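PDB 2OUW: alkylhydroperoxidase AhpD core from Rhodospirillum rubrum, which probably reduces hydroperoxides by thiol-disulfide chemistry, as do AhpD-like relatives within the carboxymuconolactone decarboxylase family. Local coordinates for residues 33-36 with 37-41; 106-109 with 110-114; 127-130 with 131-135. One frame throughout, in Å; residues are numbered along the deposited sequence.

Interaction 1 of 3, residues 33-36 with 37-41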
loop_
_atom_site.group_PDB
_atom_site.type_symbol
_atom_site.label_atom_id
_atom_site.label_comp_id
_atom_site.label_asym_id
_atom_site.label_seq_id
_atom_site.Cartn_x
_atom_site.Cartn_y
_atom_site.Cartn_z
ATOM N N ASP B 33 -13.600 -13.277 -28.869
ATOM C CA ASP B 33 -13.662 -14.592 -28.218
ATOM C C ASP B 33 -12.598 -14.771 -27.109
ATOM O O ASP B 33 -12.676 -15.700 -26.318
ATOM C CB ASP B 33 -13.577 -15.732 -29.252
ATOM C CG ASP B 33 -14.931 -16.013 -29.936
ATOM N N PHE B 34 -11.629 -13.870 -27.032
ATOM C CA PHE B 34 -10.583 -13.948 -26.003
ATOM C C PHE B 34 -11.103 -13.519 -24.658
ATOM O O PHE B 34 -11.549 -12.401 -24.508
ATOM C CB PHE B 34 -9.397 -13.035 -26.386
ATOM C CG PHE B 34 -8.339 -12.912 -25.313
ATOM C CD1 PHE B 34 -7.577 -14.012 -24.929
ATOM C CD2 PHE B 34 -8.120 -11.700 -24.670
ATOM C CE1 PHE B 34 -6.606 -13.894 -23.931
ATOM C CE2 PHE B 34 -7.145 -11.583 -23.672
ATOM C CZ PHE B 34 -6.409 -12.670 -23.299
ATOM N N VAL B 35 -10.994 -14.373 -23.655
ATOM C CA VAL B 35 -11.344 -13.999 -22.270
ATOM C C VAL B 35 -10.078 -14.216 -21.436
ATOM O O VAL B 35 -9.520 -15.295 -21.446
ATOM C CB VAL B 35 -12.489 -14.872 -21.701
ATOM C CG1 VAL B 35 -12.839 -14.449 -20.282
ATOM C CG2 VAL B 35 -13.723 -14.871 -22.638
ATOM N N ASN B 36 -9.629 -13.196 -20.738
ATOM C CA ASN B 36 -8.351 -13.262 -20.054
ATOM C C ASN B 36 -8.414 -13.976 -18.707
ATOM O O ASN B 36 -9.485 -14.199 -18.163
ATOM C CB ASN B 36 -7.708 -11.876 -19.920
ATOM C CG ASN B 36 -8.617 -10.863 -19.309
ATOM O OD1 ASN B 36 -9.748 -10.710 -19.742
ATOM N ND2 ASN B 36 -8.118 -10.130 -18.307
ATOM N N ASN B 37 -7.235 -14.351 -18.218
ATOM C CA ASN B 37 -7.062 -15.248 -17.078
ATOM C C ASN B 37 -7.778 -14.908 -15.783
ATOM O O ASN B 37 -8.153 -15.816 -15.019
ATOM C CB ASN B 37 -5.565 -15.408 -16.798
ATOM C CG ASN B 37 -4.873 -16.232 -17.861
ATOM O OD1 ASN B 37 -5.511 -17.046 -18.536
ATOM N ND2 ASN B 37 -3.560 -16.042 -18.007
ATOM N N ILE B 38 -7.924 -13.620 -15.497
ATOM C CA ILE B 38 -8.618 -13.235 -14.273
ATOM C C ILE B 38 -9.936 -14.005 -14.201
ATOM O O ILE B 38 -10.264 -14.580 -13.145
ATOM C CB ILE B 38 -8.803 -11.727 -14.115
ATOM C CG1 ILE B 38 -9.467 -11.424 -12.754
ATOM C CG2 ILE B 38 -9.627 -11.109 -15.234
ATOM C CD1 ILE B 38 -9.854 -10.007 -12.551
ATOM N N TRP B 39 -10.657 -14.075 -15.330
ATOM C CA TRP B 39 -12.002 -14.680 -15.338
ATOM C C TRP B 39 -11.970 -16.194 -15.134
ATOM O O TRP B 39 -12.876 -16.780 -14.539
ATOM C CB TRP B 39 -12.777 -14.274 -16.616
ATOM C CG TRP B 39 -12.854 -12.783 -16.751
ATOM C CD1 TRP B 39 -12.157 -11.999 -17.638
ATOM C CD2 TRP B 39 -13.596 -11.878 -15.924
ATOM N NE1 TRP B 39 -12.434 -10.663 -17.415
ATOM C CE2 TRP B 39 -13.326 -10.564 -16.386
ATOM C CE3 TRP B 39 -14.493 -12.045 -14.866
ATOM C CZ2 TRP B 39 -13.911 -9.427 -15.801
ATOM C CZ3 TRP B 39 -15.068 -10.911 -14.289
ATOM C CH2 TRP B 39 -14.771 -9.627 -14.760
ATOM N N ARG B 40 -10.893 -16.802 -15.614
ATOM C CA ARG B 40 -10.673 -18.214 -15.556
ATOM C C ARG B 40 -10.332 -18.686 -14.141
ATOM O O ARG B 40 -10.581 -19.827 -13.812
ATOM C CB ARG B 40 -9.554 -18.595 -16.527
ATOM C CG ARG B 40 -9.932 -18.315 -17.981
ATOM C CD ARG B 40 -8.992 -18.927 -18.992
ATOM N NE ARG B 40 -9.425 -18.579 -20.346
ATOM C CZ ARG B 40 -10.402 -19.185 -21.019
ATOM N NH1 ARG B 40 -11.080 -20.207 -20.504
ATOM N NH2 ARG B 40 -10.699 -18.751 -22.235
ATOM N N GLY B 41 -9.760 -17.800 -13.339
ATOM C CA GLY B 41 -9.543 -18.025 -11.924
ATOM C C GLY B 41 -10.795 -17.741 -11.102
ATOM O O GLY B 41 -11.125 -18.508 -10.177
HETATM O O HOH W 1 -9.889 -16.914 -24.217
#

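Interaction 2 of 3, residues 106-109 with 110-114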
loop_
_atom_site.group_PDB
_atom_site.type_symbol
_atom_site.label_atom_id
_atom_site.label_comp_id
_atom_site.label_asym_id
_atom_site.label_seq_id
_atom_site.Cartn_x
_atom_site.Cartn_y
_atom_site.Cartn_z
ATOM N N ALA B 106 2.151 8.117 -22.108
ATOM C CA ALA B 106 3.290 8.761 -21.482
ATOM C C ALA B 106 2.801 9.736 -20.416
ATOM O O ALA B 106 3.354 9.807 -19.313
ATOM C CB ALA B 106 4.114 9.458 -22.510
ATOM N N GLU B 107 1.736 10.467 -20.739
ATOM C CA GLU B 107 1.127 11.408 -19.796
ATOM C C GLU B 107 0.497 10.693 -18.596
ATOM O O GLU B 107 0.669 11.127 -17.465
ATOM C CB GLU B 107 0.121 12.319 -20.532
ATOM C CG GLU B 107 -0.699 13.255 -19.646
ATOM C CD GLU B 107 0.108 14.381 -19.017
ATOM O OE1 GLU B 107 1.297 14.561 -19.354
ATOM O OE2 GLU B 107 -0.456 15.101 -18.161
ATOM N N VAL B 108 -0.191 9.576 -18.829
ATOM C CA VAL B 108 -0.759 8.777 -17.721
ATOM C C VAL B 108 0.351 8.355 -16.762
ATOM O O VAL B 108 0.237 8.512 -15.548
ATOM C CB VAL B 108 -1.520 7.518 -18.228
ATOM C CG1 VAL B 108 -1.930 6.639 -17.058
ATOM C CG2 VAL B 108 -2.737 7.903 -19.035
ATOM N N LEU B 109 1.446 7.863 -17.326
ATOM C CA LEU B 109 2.608 7.478 -16.522
ATOM C C LEU B 109 3.161 8.630 -15.731
ATOM O O LEU B 109 3.420 8.513 -14.512
ATOM C CB LEU B 109 3.711 6.898 -17.412
ATOM C CG LEU B 109 3.451 5.496 -17.975
ATOM C CD1 LEU B 109 4.582 5.054 -18.882
ATOM C CD2 LEU B 109 3.315 4.493 -16.931
ATOM N N ALA B 110 3.331 9.747 -16.418
ATOM C CA ALA B 110 3.818 10.962 -15.779
ATOM C C ALA B 110 2.975 11.377 -14.568
ATOM O O ALA B 110 3.515 11.778 -13.526
ATOM C CB ALA B 110 3.903 12.120 -16.816
ATOM N N ILE B 111 1.659 11.290 -14.709
ATOM C CA ILE B 111 0.757 11.641 -13.623
ATOM C C ILE B 111 0.882 10.636 -12.484
ATOM O O ILE B 111 0.899 11.018 -11.324
ATOM C CB ILE B 111 -0.688 11.687 -14.107
ATOM C CG1 ILE B 111 -0.863 12.823 -15.120
ATOM C CG2 ILE B 111 -1.650 11.869 -12.929
ATOM C CD1 ILE B 111 -2.153 12.754 -15.867
ATOM N N ILE B 112 0.963 9.352 -12.819
ATOM C CA ILE B 112 1.058 8.302 -11.810
ATOM C C ILE B 112 2.352 8.519 -11.003
ATOM O O ILE B 112 2.320 8.540 -9.776
ATOM C CB ILE B 112 1.029 6.905 -12.447
ATOM C CG1 ILE B 112 -0.358 6.579 -13.034
ATOM C CG2 ILE B 112 1.445 5.854 -11.450
ATOM C CD1 ILE B 112 -0.306 5.403 -14.069
ATOM N N GLY B 113 3.472 8.751 -11.685
ATOM C CA GLY B 113 4.737 9.056 -10.987
ATOM C C GLY B 113 4.691 10.301 -10.103
ATOM O O GLY B 113 5.133 10.281 -8.946
ATOM N N LEU B 114 4.159 11.390 -10.639
ATOM C CA LEU B 114 4.084 12.649 -9.904
ATOM C C LEU B 114 3.184 12.522 -8.705
ATOM O O LEU B 114 3.547 12.951 -7.606
ATOM C CB LEU B 114 3.591 13.755 -10.816
ATOM C CG LEU B 114 3.445 15.156 -10.227
ATOM C CD1 LEU B 114 4.735 15.601 -9.553
ATOM C CD2 LEU B 114 3.027 16.109 -11.341
#

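Interaction 3 of 3, residues 127-130 with 131-135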
loop_
_atom_site.group_PDB
_atom_site.type_symbol
_atom_site.label_atom_id
_atom_site.label_comp_id
_atom_site.label_asym_id
_atom_site.label_seq_id
_atom_site.Cartn_x
_atom_site.Cartn_y
_atom_site.Cartn_z
ATOM N N ILE B 127 0.896 17.075 6.247
ATOM C CA ILE B 127 0.253 18.338 5.916
ATOM C C ILE B 127 -1.199 18.237 6.352
ATOM O O ILE B 127 -1.892 17.313 5.933
ATOM C CB ILE B 127 0.250 18.663 4.374
ATOM C CG1 ILE B 127 1.658 18.641 3.765
ATOM C CG2 ILE B 127 -0.398 20.045 4.140
ATOM C CD1 ILE B 127 2.648 19.643 4.396
ATOM N N PRO B 128 -1.661 19.175 7.194
ATOM C CA PRO B 128 -3.069 19.222 7.538
ATOM C C PRO B 128 -3.949 19.837 6.445
ATOM O O PRO B 128 -3.509 20.749 5.731
ATOM C CB PRO B 128 -3.093 20.130 8.767
ATOM C CG PRO B 128 -1.966 21.035 8.547
ATOM C CD PRO B 128 -0.910 20.253 7.865
ATOM N N VAL B 129 -5.193 19.357 6.369
ATOM C CA VAL B 129 -6.150 19.761 5.357
ATOM C C VAL B 129 -6.469 21.243 5.515
ATOM O O VAL B 129 -6.866 21.692 6.589
ATOM C CB VAL B 129 -7.453 18.938 5.458
ATOM C CG1 VAL B 129 -8.473 19.368 4.391
ATOM C CG2 VAL B 129 -7.150 17.444 5.313
ATOM N N ASP B 130 -6.276 21.989 4.430
ATOM C CA ASP B 130 -6.592 23.406 4.391
ATOM C C ASP B 130 -8.053 23.627 4.729
ATOM O O ASP B 130 -8.929 22.912 4.255
ATOM C CB ASP B 130 -6.338 23.990 3.002
ATOM C CG ASP B 130 -4.914 23.803 2.538
ATOM O OD1 ASP B 130 -4.537 22.656 2.211
ATOM O OD2 ASP B 130 -4.179 24.802 2.482
ATOM N N GLU B 131 -8.328 24.660 5.516
ATOM C CA GLU B 131 -9.698 24.907 5.937
ATOM C C GLU B 131 -10.563 25.246 4.712
ATOM O O GLU B 131 -11.756 24.952 4.703
ATOM C CB GLU B 131 -9.782 25.968 7.052
ATOM C CG GLU B 131 -8.652 26.991 7.075
ATOM C CD GLU B 131 -7.354 26.479 7.708
ATOM O OE1 GLU B 131 -7.225 26.594 8.943
ATOM O OE2 GLU B 131 -6.443 26.005 6.963
ATOM N N ALA B 132 -9.941 25.813 3.677
ATOM C CA ALA B 132 -10.627 26.140 2.429
ATOM C C ALA B 132 -11.171 24.897 1.758
ATOM O O ALA B 132 -12.195 24.971 1.088
ATOM C CB ALA B 132 -9.696 26.888 1.480
ATOM N N PHE B 133 -10.517 23.755 1.949
ATOM C CA PHE B 133 -11.067 22.480 1.458
ATOM C C PHE B 133 -12.302 21.996 2.249
ATOM O O PHE B 133 -13.002 21.111 1.776
ATOM C CB PHE B 133 -10.014 21.346 1.407
ATOM C CG PHE B 133 -8.836 21.618 0.497
ATOM C CD1 PHE B 133 -8.982 22.330 -0.688
ATOM C CD2 PHE B 133 -7.571 21.134 0.826
ATOM C CE1 PHE B 133 -7.883 22.575 -1.522
ATOM C CE2 PHE B 133 -6.472 21.371 0.010
ATOM C CZ PHE B 133 -6.621 22.099 -1.162
ATOM N N LEU B 134 -12.598 22.577 3.416
ATOM C CA LEU B 134 -13.651 22.030 4.293
ATOM C C LEU B 134 -14.945 22.829 4.279
ATOM O O LEU B 134 -15.916 22.459 4.950
ATOM C CB LEU B 134 -13.130 21.889 5.733
ATOM C CG LEU B 134 -11.896 20.993 5.927
ATOM C CD1 LEU B 134 -11.371 21.105 7.352
ATOM C CD2 LEU B 134 -12.181 19.517 5.575
ATOM N N VAL B 135 -14.977 23.920 3.521
ATOM C CA VAL B 135 -16.204 24.699 3.400
ATOM C C VAL B 135 -17.290 23.960 2.562
ATOM O O VAL B 135 -16.994 23.372 1.515
ATOM C CB VAL B 135 -15.903 26.115 2.862
ATOM C CG1 VAL B 135 -17.203 26.904 2.680
ATOM C CG2 VAL B 135 -14.945 26.832 3.811
HETATM O O HOH W 2 -5.215 26.552 4.183
#

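Interaction 1 of 3, residues 33-36 with 37-41
Entry into helix 37-42 brings Val35 and Asn36 of the preceding loop against Trp39 and Arg40 of the first turn. Trp39 N donates to Asn36 O at 3.1 Å, an i to i+3 backbone bond at the helix entry. Asn36 CG stands between its backbone N and carbonyl carbon (chi1 53°), which carries the amide to the indole. OD1 therefore arrives at the ring edge, 3.4 Å from Trp39 CD1, with the two planes 83° apart. ND2 is hydrogen-bonded to the hydroxyl of Tyr86, which in sequence falls between the disulfide partners Cys84 and Cys87. With an alanine here, Tyr86 OH would probably lose this amide mate, and a gap would be likely to open beside Trp39 CD1. Val35 CG1, one methyl of the branched valine, packs 3.7 Å from Trp39 CD1 and suits the buried indole. Arg40, extended from CG to NE, reaches back with a weak hydrogen bond from NE to Val35 O (3.5 Å). Its NH2 and Val35 N both donate to water 1, while NH1 forms a salt bridge with Asp10. An extended lead-in packed on the first turn is typical of a loop-to-helix junction, here in an all-helical AhpD-like fold.

Interaction 2 of 3, residues 106-109 with 110-114
Val108 and Ile112 meet one turn apart on helix 102-125, their side chains slanting across each other so that Val108 CG1 lies 3.6 Å from Ile112 CD1. Ile112 CG1 lies beside its own backbone N (chi1 -69°), which sends that branch back toward the preceding turn and over Val108 O, 3.2 Å away. Beta-branched residues suit this buried face, where Val108 rests on Met73 and Ile112 on Ala77 and Thr80 of helix 68-81.

On another face, Glu107 and Ile111 are spaced alike but differ in chemistry. The glutamate chain bends at chi2 (70°) and swings its carboxylate over the isoleucine, with OE2 3.7 Å from Ile111 CD1; the same oxygen makes a long, weak ion pair with Arg71 of the second subunit. Ala110, small enough for a close subunit boundary, sets its CB 3.4 Å from Ala106 O and touches Val59 of the second subunit and Arg51 of the fourth. Leu109 turns to a third subunit, packing on Ala124 there.

The backbone sets the spacing of these residues. Gly113 N donates to Leu109 O at 2.8 Å and almost straight (176°), and Ala110, Ile111 and Ile112 donate to Ala106, Glu107 and Val108 in less straight bonds. Four consecutive i to i+4 bonds, with side chains meeting at the same spacing, characterise a regular alpha helix, here one that carries subunit interfaces on several faces.

Interaction 3 of 3, residues 127-130 with 131-135
Asp130 and Phe133 run alongside each other in one direction round a short turn that follows helix 102-125. The aspartate CB sits over one face of the ring, 4.2 Å from the Phe133 centroid, in a CH-pi contact. Farther out, Asp130 OD1 comes within 3.2 Å of Phe133 CE2, with the carboxylate plane turned 68° from the ring. Val129 approaches at the ring edge: its CG1 is 3.9 Å from Phe133 CB and equally far from Leu134 CD2, so one methyl joins both apolar side chains.

The turn itself is drawn in by backbone bonds. Phe133 N donates to Asp130 O at 2.9 Å, but the bond is bent (134°) and the donor stands above the carbonyl plane; Leu134 N donates to Glu131 O at 2.8 Å. Phe133 CG lies beside its backbone N (chi1 -61°), which leads the ring back under the aspartate.

The next shell belongs to the second subunit. Asp130 OD1 is hydrogen-bonded to Tyr86 OH and OD2 to Asn37 N of that subunit, whose Ala93 packs on Phe133 and whose Asn37 ND2 is held by Pro128 O. Backbone bonds from Leu134 to a fifth subunit tie down the far end.

An aspartate suits this place because its short chain puts methylene on an aromatic face and still offers two oxygens outward. The chemistry implies a polar link between subunits: a buried carboxylate, whose CB lies on Phe133 of the same chain, takes up a backbone N-H and a tyrosine hydroxyl of the second subunit.

Overall arrangement
The three contacts follow one another along the chain without touching. Interaction 1 lies at the entry to helix 37-42, interaction 2 on helix 102-125, and interaction 3 occupies the tail that this helix leads into. Centres of interactions 1 and 2 are about 28 Å apart, those of 2 and 3 about 26 Å, and those of 1 and 3 about 44 Å, on opposite sides of the chain's centre. Assembly nevertheless joins the distant ends: residues 127-130 touch Phe34, Asn36 and Asn37 of the second subunit, and Tyr86, which falls between the disulfide cysteines in sequence. The long helix thus carries the tail outward, probably making one subunit contribute to the surroundings of its neighbour's redox centre.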